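Local coordinates for protein DNA ligase (Archaeoglobus fulgidus, PDB 3GDE) that is an ATP-dependent ligase that probably seals nicks in double-stranded DNA during replication, recombination and repair, at residues Leu42-Leu47 against Leu115-Val120; Gly67-Ala72 against Gly145-Ala150; Ser82-Met87 against Glu99-Lys104; Glu122-Ile127 against Thr159-Asn164. All coordinates share one frame; numbering follows the deposited sequence.

Contact 1: residues Leu42-Leu47 against Leu115-Val120; sequences LYDVVL and LTVRKV
Two nitrogens of one guanidinium close on a single carboxylate oxygen: Arg-118 NH2 lies 2.7 Å from Asp-44 OD2, and Arg-118 NH1 lies 2.8 Å from that same Asp-44 OD2. This salt bridge ties helix 39-49 to the start of helix 117-129 in the all-helical DNA-binding domain. Carboxylate and guanidinium planes are nearly coplanar (16° apart), yet both bonds are bent, as sharing one acceptor requires; NH1 comes nearly along the C-O axis of OD2, and NH2 on its anti side. Arginine suits the place because it is long enough to double back: its CB points away from 42-47, and bends at chi2 (86°) and chi3 bring the guanidinium round to Asp-44. Arg-118 NH2 also bridges to Asp-41 OD2, its strongest polar partner, and OD1 of Asp-44 pairs with Arg-121, so each of these two charges has a second partner of opposite sign. Putting a leucine at Arg-118 would probably leave Asp-44 OD2 and Asp-41 without their shared positive partner in a largely buried setting. Beside the charges, a beta-branched valine fills the space between the helices: Val-117 CG1, anti to its own nitrogen, packs 3.5 Å from Asp-44 CB. The first turn that presents both residues is N-capped by Thr-116, whose OG1 accepts from Lys-119 N at 2.9 Å, 164° at the hydrogen.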
loop_
_atom_site.group_PDB
_atom_site.type_symbol
_atom_site.label_atom_id
_atom_site.label_comp_id
_atom_site.label_asym_id
_atom_site.label_seq_id
_atom_site.Cartn_x
_atom_site.Cartn_y
_atom_site.Cartn_z
ATOM N N LEU A 42 -8.607 17.681 -12.361
ATOM C CA LEU A 42 -9.477 16.673 -11.733
ATOM C C LEU A 42 -8.641 15.482 -11.259
ATOM O O LEU A 42 -8.684 15.106 -10.093
ATOM C CB LEU A 42 -10.596 16.202 -12.686
ATOM C CG LEU A 42 -11.477 15.039 -12.158
ATOM C CD1 LEU A 42 -12.178 15.386 -10.834
ATOM C CD2 LEU A 42 -12.497 14.537 -13.184
ATOM N N TYR A 43 -7.868 14.924 -12.187
ATOM C CA TYR A 43 -6.934 13.838 -11.924
ATOM C C TYR A 43 -6.033 14.164 -10.740
ATOM O O TYR A 43 -5.958 13.407 -9.770
ATOM C CB TYR A 43 -6.091 13.567 -13.174
ATOM C CG TYR A 43 -5.142 12.404 -13.035
ATOM C CD1 TYR A 43 -5.519 11.119 -13.440
ATOM C CD2 TYR A 43 -3.864 12.584 -12.494
ATOM C CE1 TYR A 43 -4.644 10.040 -13.312
ATOM C CE2 TYR A 43 -2.984 11.519 -12.360
ATOM C CZ TYR A 43 -3.381 10.245 -12.767
ATOM O OH TYR A 43 -2.506 9.188 -12.632
ATOM N N ASP A 44 -5.359 15.301 -10.812
ATOM C CA ASP A 44 -4.457 15.697 -9.742
ATOM C C ASP A 44 -5.172 15.874 -8.401
ATOM O O ASP A 44 -4.674 15.419 -7.378
ATOM C CB ASP A 44 -3.694 16.966 -10.124
ATOM C CG ASP A 44 -2.625 16.711 -11.163
ATOM O OD1 ASP A 44 -2.127 15.566 -11.263
ATOM O OD2 ASP A 44 -2.272 17.669 -11.887
ATOM N N VAL A 45 -6.343 16.501 -8.408
ATOM C CA VAL A 45 -7.083 16.729 -7.156
ATOM C C VAL A 45 -7.473 15.399 -6.482
ATOM O O VAL A 45 -7.385 15.271 -5.262
ATOM C CB VAL A 45 -8.321 17.667 -7.381
ATOM C CG1 VAL A 45 -9.304 17.611 -6.211
ATOM C CG2 VAL A 45 -7.864 19.083 -7.589
ATOM N N VAL A 46 -7.887 14.418 -7.285
ATOM C CA VAL A 46 -8.311 13.131 -6.752
ATOM C C VAL A 46 -7.125 12.405 -6.092
ATOM O O VAL A 46 -7.236 11.914 -4.962
ATOM C CB VAL A 46 -9.025 12.252 -7.820
ATOM C CG1 VAL A 46 -9.210 10.830 -7.317
ATOM C CG2 VAL A 46 -10.379 12.855 -8.175
ATOM N N LEU A 47 -5.996 12.365 -6.796
ATOM C CA LEU A 47 -4.756 11.863 -6.216
ATOM C C LEU A 47 -4.357 12.658 -4.977
ATOM O O LEU A 47 -4.277 12.090 -3.886
ATOM C CB LEU A 47 -3.627 11.837 -7.250
ATOM C CG LEU A 47 -3.448 10.493 -7.965
ATOM C CD1 LEU A 47 -4.619 10.177 -8.877
ATOM C CD2 LEU A 47 -2.119 10.428 -8.737
ATOM N N LEU A 115 0.296 29.084 -6.542
ATOM C CA LEU A 115 0.698 28.390 -7.760
ATOM C C LEU A 115 -0.360 27.428 -8.206
ATOM O O LEU A 115 -1.197 27.016 -7.424
ATOM C CB LEU A 115 2.063 27.689 -7.673
ATOM C CG LEU A 115 2.611 26.898 -6.489
ATOM C CD1 LEU A 115 3.358 27.852 -5.601
ATOM C CD2 LEU A 115 1.583 26.084 -5.713
ATOM N N THR A 116 -0.313 27.111 -9.490
ATOM C CA THR A 116 -1.286 26.243 -10.109
ATOM C C THR A 116 -0.994 24.803 -9.741
ATOM O O THR A 116 0.158 24.429 -9.483
ATOM C CB THR A 116 -1.280 26.397 -11.654
ATOM O OG1 THR A 116 -0.019 25.966 -12.179
ATOM C CG2 THR A 116 -1.533 27.852 -12.055
ATOM N N VAL A 117 -2.049 24.004 -9.715
ATOM C CA VAL A 117 -1.922 22.570 -9.574
ATOM C C VAL A 117 -1.017 22.046 -10.698
ATOM O O VAL A 117 -0.234 21.117 -10.498
ATOM C CB VAL A 117 -3.315 21.909 -9.618
ATOM C CG1 VAL A 117 -3.215 20.390 -9.509
ATOM C CG2 VAL A 117 -4.204 22.491 -8.508
ATOM N N ARG A 118 -1.110 22.666 -11.871
ATOM C CA ARG A 118 -0.308 22.261 -13.016
ATOM C C ARG A 118 1.191 22.436 -12.736
ATOM O O ARG A 118 1.972 21.515 -12.973
ATOM C CB ARG A 118 -0.749 23.021 -14.277
ATOM C CG ARG A 118 -0.492 22.261 -15.593
ATOM C CD ARG A 118 -1.635 21.283 -15.996
ATOM N NE ARG A 118 -2.569 20.993 -14.902
ATOM C CZ ARG A 118 -2.515 19.931 -14.097
ATOM N NH1 ARG A 118 -1.567 19.004 -14.246
ATOM N NH2 ARG A 118 -3.416 19.804 -13.132
ATOM N N LYS A 119 1.576 23.598 -12.209
ATOM C CA LYS A 119 2.956 23.836 -11.784
ATOM C C LYS A 119 3.433 22.877 -10.684
ATOM O O LYS A 119 4.575 22.406 -10.733
ATOM C CB LYS A 119 3.173 25.281 -11.332
ATOM C CG LYS A 119 4.646 25.702 -11.389
ATOM C CD LYS A 119 5.044 26.582 -10.222
ATOM C CE LYS A 119 5.936 27.729 -10.699
ATOM N NZ LYS A 119 5.094 28.929 -11.087
ATOM N N VAL A 120 2.573 22.596 -9.706
ATOM C CA VAL A 120 2.884 21.612 -8.658
ATOM C C VAL A 120 3.186 20.238 -9.274
ATOM O O VAL A 120 4.194 19.617 -8.967
ATOM C CB VAL A 120 1.743 21.486 -7.607
ATOM C CG1 VAL A 120 1.992 20.312 -6.678
ATOM C CG2 VAL A 120 1.626 22.767 -6.800
#

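Contact 2: residues Gly67-Ala72 against Gly145-Ala150; sequences GLLYEA and GLYGLA
Ala-72 and Leu-69, one turn apart on helix 66-77, meet the same tyrosine of helix 135-149. The methyl CB of Ala-72 lies at the ring edge of Tyr-147, near the ring plane and 3.9 Å from its CD1. Farther along the ring, Tyr-147 OH comes 3.8 Å from Leu-69 CG, the branch carbon of a side chain that crosses the tyrosine at about a right angle. Alanine suits the spot where the backbones come nearest, since it is small enough for Tyr-147 to pass beside it; the CA atoms of Ala-72 and Tyr-147 are 7.6 Å apart. Leucine then supplies bulk at the distal end of the ring. The tyrosine points along this route because CG sits beside its backbone nitrogen, anti to the carbonyl carbon (chi1 -80°). Its hydroxyl is buried, and a probable hydrogen bond with Thr-159 OG1 of helix 152-162 gives it a polar partner in apolar surroundings. In the next shell Leu-69 rests on Val-64 and Leu-163, while Ala-72 also touches Thr-144. A tyrosine laid between helices, with its hydroxyl paired with a residue of a third, belongs here to the interior of the all-helical DNA-binding domain of an ATP-dependent DNA ligase.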
loop_
_atom_site.group_PDB
_atom_site.type_symbol
_atom_site.label_atom_id
_atom_site.label_comp_id
_atom_site.label_asym_id
_atom_site.label_seq_id
_atom_site.Cartn_x
_atom_site.Cartn_y
_atom_site.Cartn_z
ATOM N N GLY A 67 13.985 15.527 5.633
ATOM C CA GLY A 67 15.240 16.277 5.671
ATOM C C GLY A 67 15.383 17.272 4.526
ATOM O O GLY A 67 15.879 18.381 4.728
ATOM N N LEU A 68 14.956 16.874 3.324
ATOM C CA LEU A 68 14.906 17.783 2.173
ATOM C C LEU A 68 13.925 18.920 2.386
ATOM O O LEU A 68 14.196 20.055 1.985
ATOM C CB LEU A 68 14.555 17.030 0.881
ATOM C CG LEU A 68 15.699 16.374 0.118
ATOM C CD1 LEU A 68 16.414 15.345 0.975
ATOM C CD2 LEU A 68 15.184 15.745 -1.157
ATOM N N LEU A 69 12.791 18.622 3.017
ATOM C CA LEU A 69 11.802 19.644 3.370
ATOM C C LEU A 69 12.359 20.683 4.346
ATOM O O LEU A 69 12.133 21.888 4.174
ATOM C CB LEU A 69 10.527 19.004 3.938
ATOM C CG LEU A 69 9.314 18.792 3.031
ATOM C CD1 LEU A 69 9.716 18.487 1.593
ATOM C CD2 LEU A 69 8.415 17.698 3.570
ATOM N N TYR A 70 13.079 20.210 5.366
ATOM C CA TYR A 70 13.737 21.091 6.328
ATOM C C TYR A 70 14.682 22.103 5.670
ATOM O O TYR A 70 14.593 23.299 5.938
ATOM C CB TYR A 70 14.485 20.282 7.391
ATOM C CG TYR A 70 13.606 19.763 8.510
ATOM C CD1 TYR A 70 13.540 18.398 8.795
ATOM C CD2 TYR A 70 12.838 20.634 9.276
ATOM C CE1 TYR A 70 12.730 17.914 9.817
ATOM C CE2 TYR A 70 12.028 20.167 10.294
ATOM C CZ TYR A 70 11.984 18.806 10.563
ATOM O OH TYR A 70 11.187 18.352 11.579
ATOM N N GLU A 71 15.573 21.619 4.815
ATOM C CA GLU A 71 16.515 22.475 4.101
ATOM C C GLU A 71 15.821 23.525 3.223
ATOM O O GLU A 71 16.254 24.683 3.191
ATOM C CB GLU A 71 17.471 21.643 3.247
ATOM C CG GLU A 71 18.151 20.481 3.975
ATOM C CD GLU A 71 19.415 20.892 4.715
ATOM O OE1 GLU A 71 19.316 21.556 5.773
ATOM O OE2 GLU A 71 20.515 20.526 4.248
ATOM N N ALA A 72 14.755 23.127 2.522
ATOM C CA ALA A 72 13.988 24.056 1.686
ATOM C C ALA A 72 13.315 25.124 2.537
ATOM O O ALA A 72 13.328 26.302 2.190
ATOM C CB ALA A 72 12.959 23.313 0.836
ATOM N N GLY A 145 11.978 26.765 -4.541
ATOM C CA GLY A 145 11.308 27.610 -5.504
ATOM C C GLY A 145 9.805 27.569 -5.341
ATOM O O GLY A 145 9.128 28.583 -5.538
ATOM N N LEU A 146 9.285 26.398 -4.975
ATOM C CA LEU A 146 7.854 26.198 -4.804
ATOM C C LEU A 146 7.353 26.888 -3.524
ATOM O O LEU A 146 6.320 27.570 -3.533
ATOM C CB LEU A 146 7.555 24.697 -4.773
ATOM C CG LEU A 146 6.345 24.121 -5.508
ATOM C CD1 LEU A 146 6.315 24.530 -6.997
ATOM C CD2 LEU A 146 6.343 22.601 -5.362
ATOM N N TYR A 147 8.099 26.725 -2.432
ATOM C CA TYR A 147 7.767 27.384 -1.163
ATOM C C TYR A 147 7.868 28.907 -1.242
ATOM O O TYR A 147 7.152 29.608 -0.535
ATOM C CB TYR A 147 8.671 26.885 -0.028
ATOM C CG TYR A 147 8.287 25.560 0.577
ATOM C CD1 TYR A 147 9.210 24.521 0.651
ATOM C CD2 TYR A 147 7.004 25.344 1.098
ATOM C CE1 TYR A 147 8.870 23.279 1.231
ATOM C CE2 TYR A 147 6.647 24.116 1.669
ATOM C CZ TYR A 147 7.588 23.095 1.734
ATOM O OH TYR A 147 7.258 21.881 2.303
ATOM N N GLY A 148 8.772 29.410 -2.083
ATOM C CA GLY A 148 8.887 30.848 -2.337
ATOM C C GLY A 148 7.688 31.462 -3.052
ATOM O O GLY A 148 7.448 32.658 -2.935
ATOM N N LEU A 149 6.934 30.649 -3.782
ATOM C CA LEU A 149 5.769 31.120 -4.551
ATOM C C LEU A 149 4.413 30.799 -3.905
ATOM O O LEU A 149 3.379 31.331 -4.327
ATOM C CB LEU A 149 5.801 30.524 -5.959
ATOM C CG LEU A 149 6.486 31.173 -7.166
ATOM C CD1 LEU A 149 7.324 32.394 -6.862
ATOM C CD2 LEU A 149 7.305 30.114 -7.882
ATOM N N ALA A 150 4.422 29.945 -2.888
ATOM C CA ALA A 150 3.205 29.417 -2.289
ATOM C C ALA A 150 2.608 30.311 -1.197
ATOM O O ALA A 150 3.329 31.007 -0.489
ATOM C CB ALA A 150 3.471 28.030 -1.731
#

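Contact 3: residues Ser82-Met87 against Glu99-Lys104; sequences SEIESM and EQLIKK
Of the four side chains that touch here, Gln-100 alone carries a flat group, and its carboxamide leads away from helix 81-91, so neither a face nor an edge of it makes the contact. What Gln-100 offers instead is its aliphatic base: Met-87 CE meets Gln-100 CB at 4.2 Å. The two segments belong to helices 81-91 and 94-108, consecutive in the chain and joined by a short turn, within the all-helical DNA-binding domain. Their local axes approach to 12.0 Å and run at 126° to one another, far enough apart that long, branched or flexible side chains must bridge the gap.

Leu-101 does most of this bridging, with one methyl for each partner. CD1 turns to Ile-84, lying 3.9 Å from Ile-84 CD1 and nearly as close to its CG1 and CG2, so the isoleucine presents a broad flank and not a single methyl. Leucine suits this place because its fork can face two residues one turn apart on the other helix. Ile-84 also rests on Tyr-70 and Leu-73 of helix 66-77, and both it and Leu-101 touch Val-79, which continues the apolar patch onto helix 66-77 and the loop at Val-79. Gln-100 and Met-87 are partly exposed, which suits an amide that leads away from the contact and a flexible thioether chain. Methionine runs extended to its sulfur and then bends at chi3 (80°), which swings the terminal methyl alongside the leucine: Leu-101 CD2 sits 3.8 Å from Met-87 SD and 3.9 Å from Met-87 CE.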
loop_
_atom_site.group_PDB
_atom_site.type_symbol
_atom_site.label_atom_id
_atom_site.label_comp_id
_atom_site.label_asym_id
_atom_site.label_seq_id
_atom_site.Cartn_x
_atom_site.Cartn_y
_atom_site.Cartn_z
ATOM N N SER A 82 17.355 23.658 13.227
ATOM C CA SER A 82 17.117 23.306 14.639
ATOM C C SER A 82 15.849 23.955 15.196
ATOM O O SER A 82 15.100 23.321 15.932
ATOM C CB SER A 82 18.334 23.653 15.513
ATOM O OG SER A 82 18.571 25.055 15.539
ATOM N N GLU A 83 15.602 25.208 14.820
ATOM C CA GLU A 83 14.356 25.888 15.197
ATOM C C GLU A 83 13.111 25.317 14.492
ATOM O O GLU A 83 12.061 25.175 15.114
ATOM C CB GLU A 83 14.463 27.399 14.973
ATOM C CG GLU A 83 13.313 28.201 15.598
ATOM C CD GLU A 83 13.530 29.714 15.571
ATOM O OE1 GLU A 83 14.686 30.176 15.401
ATOM O OE2 GLU A 83 12.527 30.447 15.718
ATOM N N ILE A 84 13.227 25.002 13.203
ATOM C CA ILE A 84 12.115 24.412 12.445
ATOM C C ILE A 84 11.742 23.031 13.015
ATOM O O ILE A 84 10.568 22.663 13.038
ATOM C CB ILE A 84 12.427 24.294 10.920
ATOM C CG1 ILE A 84 12.889 25.647 10.354
ATOM C CG2 ILE A 84 11.203 23.767 10.164
ATOM C CD1 ILE A 84 13.245 25.662 8.863
ATOM N N GLU A 85 12.750 22.287 13.469
ATOM C CA GLU A 85 12.544 20.992 14.114
ATOM C C GLU A 85 11.820 21.127 15.453
ATOM O O GLU A 85 10.891 20.369 15.733
ATOM C CB GLU A 85 13.865 20.225 14.240
ATOM C CG GLU A 85 14.381 19.750 12.881
ATOM C CD GLU A 85 15.827 19.304 12.877
ATOM O OE1 GLU A 85 16.551 19.560 13.865
ATOM O OE2 GLU A 85 16.249 18.692 11.870
ATOM N N SER A 86 12.189 22.119 16.260
ATOM C CA SER A 86 11.463 22.342 17.507
ATOM C C SER A 86 10.022 22.776 17.233
ATOM O O SER A 86 9.118 22.445 18.000
ATOM C CB SER A 86 12.181 23.348 18.415
ATOM O OG SER A 86 11.759 24.672 18.155
ATOM N N MET A 87 9.819 23.508 16.135
ATOM C CA MET A 87 8.481 23.909 15.698
ATOM C C MET A 87 7.594 22.707 15.334
ATOM O O MET A 87 6.403 22.724 15.627
ATOM C CB MET A 87 8.556 24.889 14.525
ATOM C CG MET A 87 9.108 26.277 14.860
ATOM S SD MET A 87 9.257 27.331 13.389
ATOM C CE MET A 87 7.548 27.878 13.202
ATOM N N GLU A 99 3.261 26.474 6.908
ATOM C CA GLU A 99 2.279 27.551 6.898
ATOM C C GLU A 99 2.723 28.767 7.727
ATOM O O GLU A 99 2.595 29.909 7.292
ATOM C CB GLU A 99 0.929 27.043 7.396
ATOM C CG GLU A 99 -0.192 28.083 7.343
ATOM C CD GLU A 99 -1.422 27.686 8.150
ATOM O OE1 GLU A 99 -1.414 26.622 8.813
ATOM O OE2 GLU A 99 -2.405 28.447 8.130
ATOM N N GLN A 100 3.260 28.497 8.911
ATOM C CA GLN A 100 3.717 29.530 9.822
ATOM C C GLN A 100 4.952 30.253 9.302
ATOM O O GLN A 100 5.025 31.478 9.371
ATOM C CB GLN A 100 3.974 28.934 11.217
ATOM C CG GLN A 100 3.581 29.862 12.352
ATOM C CD GLN A 100 2.222 30.524 12.128
ATOM O OE1 GLN A 100 1.207 29.854 11.895
ATOM N NE2 GLN A 100 2.204 31.850 12.190
ATOM N N LEU A 101 5.913 29.505 8.773
ATOM C CA LEU A 101 7.117 30.120 8.203
ATOM C C LEU A 101 6.824 31.020 6.994
ATOM O O LEU A 101 7.400 32.089 6.868
ATOM C CB LEU A 101 8.163 29.061 7.835
ATOM C CG LEU A 101 8.754 28.233 8.984
ATOM C CD1 LEU A 101 9.743 27.222 8.442
ATOM C CD2 LEU A 101 9.413 29.139 10.056
ATOM N N ILE A 102 5.935 30.583 6.107
ATOM C CA ILE A 102 5.580 31.379 4.936
ATOM C C ILE A 102 4.722 32.600 5.316
ATOM O O ILE A 102 4.882 33.675 4.740
ATOM C CB ILE A 102 4.941 30.513 3.809
ATOM C CG1 ILE A 102 6.028 29.893 2.919
ATOM C CG2 ILE A 102 4.040 31.358 2.908
ATOM C CD1 ILE A 102 6.821 28.771 3.520
ATOM N N LYS A 103 3.850 32.434 6.306
ATOM C CA LYS A 103 3.057 33.538 6.836
ATOM C C LYS A 103 3.964 34.662 7.333
ATOM O O LYS A 103 3.741 35.828 7.020
ATOM C CB LYS A 103 2.132 33.059 7.956
ATOM C CG LYS A 103 1.142 34.112 8.430
ATOM C CD LYS A 103 0.352 33.618 9.625
ATOM C CE LYS A 103 -0.293 34.774 10.392
ATOM N NZ LYS A 103 -0.909 34.329 11.680
ATOM N N LYS A 104 4.990 34.289 8.094
ATOM C CA LYS A 104 6.005 35.216 8.594
ATOM C C LYS A 104 6.833 35.837 7.459
ATOM O O LYS A 104 7.144 37.027 7.499
ATOM C CB LYS A 104 6.894 34.487 9.613
ATOM C CG LYS A 104 8.352 34.943 9.708
ATOM C CD LYS A 104 9.295 33.731 9.851
ATOM C CE LYS A 104 9.809 33.227 8.490
ATOM N NZ LYS A 104 10.858 34.135 7.887
#

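Contact 4: residues Glu122-Ile127 against Thr159-Asn164; sequences ETFDEI and TRLILN
The CA atoms of Phe-124 and Ile-162 are 9.3 Å apart, the nearest CA pair between segments 122-127 and 159-164, a separation suited to a large aromatic filler. Phe-124 spans it with its ring. Leu-161 CD2 lies at the ring's edge, in the plane, 3.8 Å from Phe-124 CE1. Ile-162 comes obliquely, its CG1 being 3.9 Å from Phe-124 CZ, with CG1 and CD1 both near CE2. Two neighbouring residues of one helix both meet the ring's far end, at CE1 and CZ. Leu-161 reaches in because its CG stands anti to the backbone nitrogen (chi1 179°), while Ile-162 starts out to one side and brings its longer branch nearer. An alanine in place of Phe-124 is likely to open a gap beside both aliphatic side chains and leave Leu-161 CD2 without its aromatic neighbour. Val-53 also packs against the ring, and Ile-162 touches Leu-143 and Leu-69. Just beyond, Asn-164 is the first residue to leave helical phi/psi, with a positive phi (62°) that asparagine tolerates well; its N bonds back to Leu-161 O. The arrangement is a buried helix-helix contact of the all-helical DNA-binding domain, directly before a Schellman motif.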
loop_
_atom_site.group_PDB
_atom_site.type_symbol
_atom_site.label_atom_id
_atom_site.label_comp_id
_atom_site.label_asym_id
_atom_site.label_seq_id
_atom_site.Cartn_x
_atom_site.Cartn_y
_atom_site.Cartn_z
ATOM N N GLU A 122 4.097 19.595 -12.408
ATOM C CA GLU A 122 5.307 19.674 -13.249
ATOM C C GLU A 122 6.578 19.629 -12.409
ATOM O O GLU A 122 7.504 18.897 -12.734
ATOM C CB GLU A 122 5.325 20.947 -14.113
ATOM C CG GLU A 122 4.050 21.218 -14.913
ATOM C CD GLU A 122 3.967 20.484 -16.255
ATOM O OE1 GLU A 122 3.064 20.853 -17.045
ATOM O OE2 GLU A 122 4.782 19.555 -16.526
ATOM N N THR A 123 6.603 20.416 -11.335
ATOM C CA THR A 123 7.719 20.442 -10.390
ATOM C C THR A 123 7.947 19.068 -9.743
ATOM O O THR A 123 9.092 18.610 -9.637
ATOM C CB THR A 123 7.478 21.505 -9.303
ATOM O OG1 THR A 123 7.104 22.735 -9.937
ATOM C CG2 THR A 123 8.734 21.715 -8.449
ATOM N N PHE A 124 6.850 18.422 -9.326
ATOM C CA PHE A 124 6.883 17.034 -8.809
ATOM C C PHE A 124 7.446 16.027 -9.811
ATOM O O PHE A 124 8.288 15.197 -9.446
ATOM C CB PHE A 124 5.499 16.577 -8.336
ATOM C CG PHE A 124 5.094 17.126 -6.986
ATOM C CD1 PHE A 124 3.830 16.872 -6.473
ATOM C CD2 PHE A 124 5.968 17.912 -6.237
ATOM C CE1 PHE A 124 3.446 17.364 -5.219
ATOM C CE2 PHE A 124 5.585 18.419 -4.993
ATOM C CZ PHE A 124 4.322 18.137 -4.486
ATOM N N ASP A 125 6.983 16.092 -11.064
ATOM C CA ASP A 125 7.475 15.194 -12.113
ATOM C C ASP A 125 8.975 15.372 -12.373
ATOM O O ASP A 125 9.687 14.384 -12.570
ATOM C CB ASP A 125 6.660 15.332 -13.408
ATOM C CG ASP A 125 5.249 14.724 -13.295
ATOM O OD1 ASP A 125 4.899 14.134 -12.248
ATOM O OD2 ASP A 125 4.485 14.827 -14.272
ATOM N N GLU A 126 9.463 16.618 -12.342
ATOM C CA GLU A 126 10.900 16.856 -12.427
ATOM C C GLU A 126 11.660 16.282 -11.224
ATOM O O GLU A 126 12.658 15.599 -11.405
ATOM C CB GLU A 126 11.251 18.333 -12.585
ATOM C CG GLU A 126 12.775 18.477 -12.608
ATOM C CD GLU A 126 13.300 19.859 -12.899
ATOM O OE1 GLU A 126 14.540 19.968 -12.947
ATOM O OE2 GLU A 126 12.508 20.818 -13.064
ATOM N N ILE A 127 11.191 16.577 -10.010
ATOM C CA ILE A 127 11.786 16.043 -8.791
ATOM C C ILE A 127 11.911 14.517 -8.825
ATOM O O ILE A 127 12.982 13.988 -8.539
ATOM C CB ILE A 127 11.026 16.522 -7.511
ATOM C CG1 ILE A 127 11.324 18.002 -7.238
ATOM C CG2 ILE A 127 11.423 15.689 -6.311
ATOM C CD1 ILE A 127 10.349 18.702 -6.258
ATOM N N THR A 159 3.326 20.367 1.805
ATOM C CA THR A 159 4.162 19.655 2.756
ATOM C C THR A 159 3.491 18.337 3.152
ATOM O O THR A 159 4.127 17.282 3.127
ATOM C CB THR A 159 4.437 20.547 3.995
ATOM O OG1 THR A 159 5.131 21.733 3.576
ATOM C CG2 THR A 159 5.271 19.814 5.055
ATOM N N ARG A 160 2.202 18.400 3.481
ATOM C CA ARG A 160 1.446 17.218 3.894
ATOM C C ARG A 160 1.319 16.202 2.762
ATOM O O ARG A 160 1.322 14.994 3.003
ATOM C CB ARG A 160 0.072 17.613 4.428
ATOM C CG ARG A 160 0.141 18.290 5.789
ATOM C CD ARG A 160 -1.208 18.334 6.454
ATOM N NE ARG A 160 -1.227 19.200 7.629
ATOM C CZ ARG A 160 -2.348 19.564 8.247
ATOM N NH1 ARG A 160 -3.518 19.141 7.795
ATOM N NH2 ARG A 160 -2.309 20.362 9.304
ATOM N N LEU A 161 1.231 16.709 1.535
ATOM C CA LEU A 161 1.146 15.885 0.334
ATOM C C LEU A 161 2.440 15.097 0.123
ATOM O O LEU A 161 2.394 13.878 -0.042
ATOM C CB LEU A 161 0.800 16.756 -0.889
ATOM C CG LEU A 161 0.667 16.167 -2.297
ATOM C CD1 LEU A 161 -0.238 14.933 -2.335
ATOM C CD2 LEU A 161 0.149 17.242 -3.267
ATOM N N ILE A 162 3.581 15.789 0.151
ATOM C CA ILE A 162 4.904 15.152 0.079
ATOM C C ILE A 162 5.115 14.096 1.186
ATOM O O ILE A 162 5.728 13.057 0.955
ATOM C CB ILE A 162 6.041 16.210 0.136
ATOM C CG1 ILE A 162 6.016 17.097 -1.118
ATOM C CG2 ILE A 162 7.431 15.533 0.317
ATOM C CD1 ILE A 162 6.785 18.380 -0.972
ATOM N N LEU A 163 4.597 14.376 2.378
ATOM C CA LEU A 163 4.666 13.455 3.513
ATOM C C LEU A 163 3.550 12.402 3.495
ATOM O O LEU A 163 3.485 11.555 4.381
ATOM C CB LEU A 163 4.642 14.241 4.834
ATOM C CG LEU A 163 5.888 15.112 5.065
ATOM C CD1 LEU A 163 5.755 15.983 6.298
ATOM C CD2 LEU A 163 7.156 14.272 5.124
ATOM N N ASN A 164 2.676 12.475 2.486
ATOM C CA ASN A 164 1.594 11.512 2.266
ATOM C C ASN A 164 0.520 11.377 3.368
ATOM O O ASN A 164 -0.235 10.399 3.363
ATOM C CB ASN A 164 2.147 10.126 1.872
ATOM C CG ASN A 164 3.090 10.169 0.647
ATOM O OD1 ASN A 164 4.114 9.472 0.630
ATOM N ND2 ASN A 164 2.751 10.983 -0.370
#

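Overall arrangement
All four contacts lie in the N-terminal helical domain, away from the predicted ATP site and the predicted adenylated Lys-252. Contacts 1 and 4 share helix 117-129, their centres about 11 Å apart. Contact 2, also about 11 Å from contact 4 between centres, joins it through the Tyr-147 and Thr-159 hydroxyls and through Leu-146 CD1, which packs 3.5 Å from Thr-123 OG1. Contact 1 reaches contact 2 where Leu-115 CD1 packs on the backbone around Leu-149 and Ala-150. Contact 3, nested in sequence inside contact 2, touches it through Tyr-70 on Ile-84 and Glu-85. Contacts 1 and 3 are the most distant pair, about 25 Å between centres.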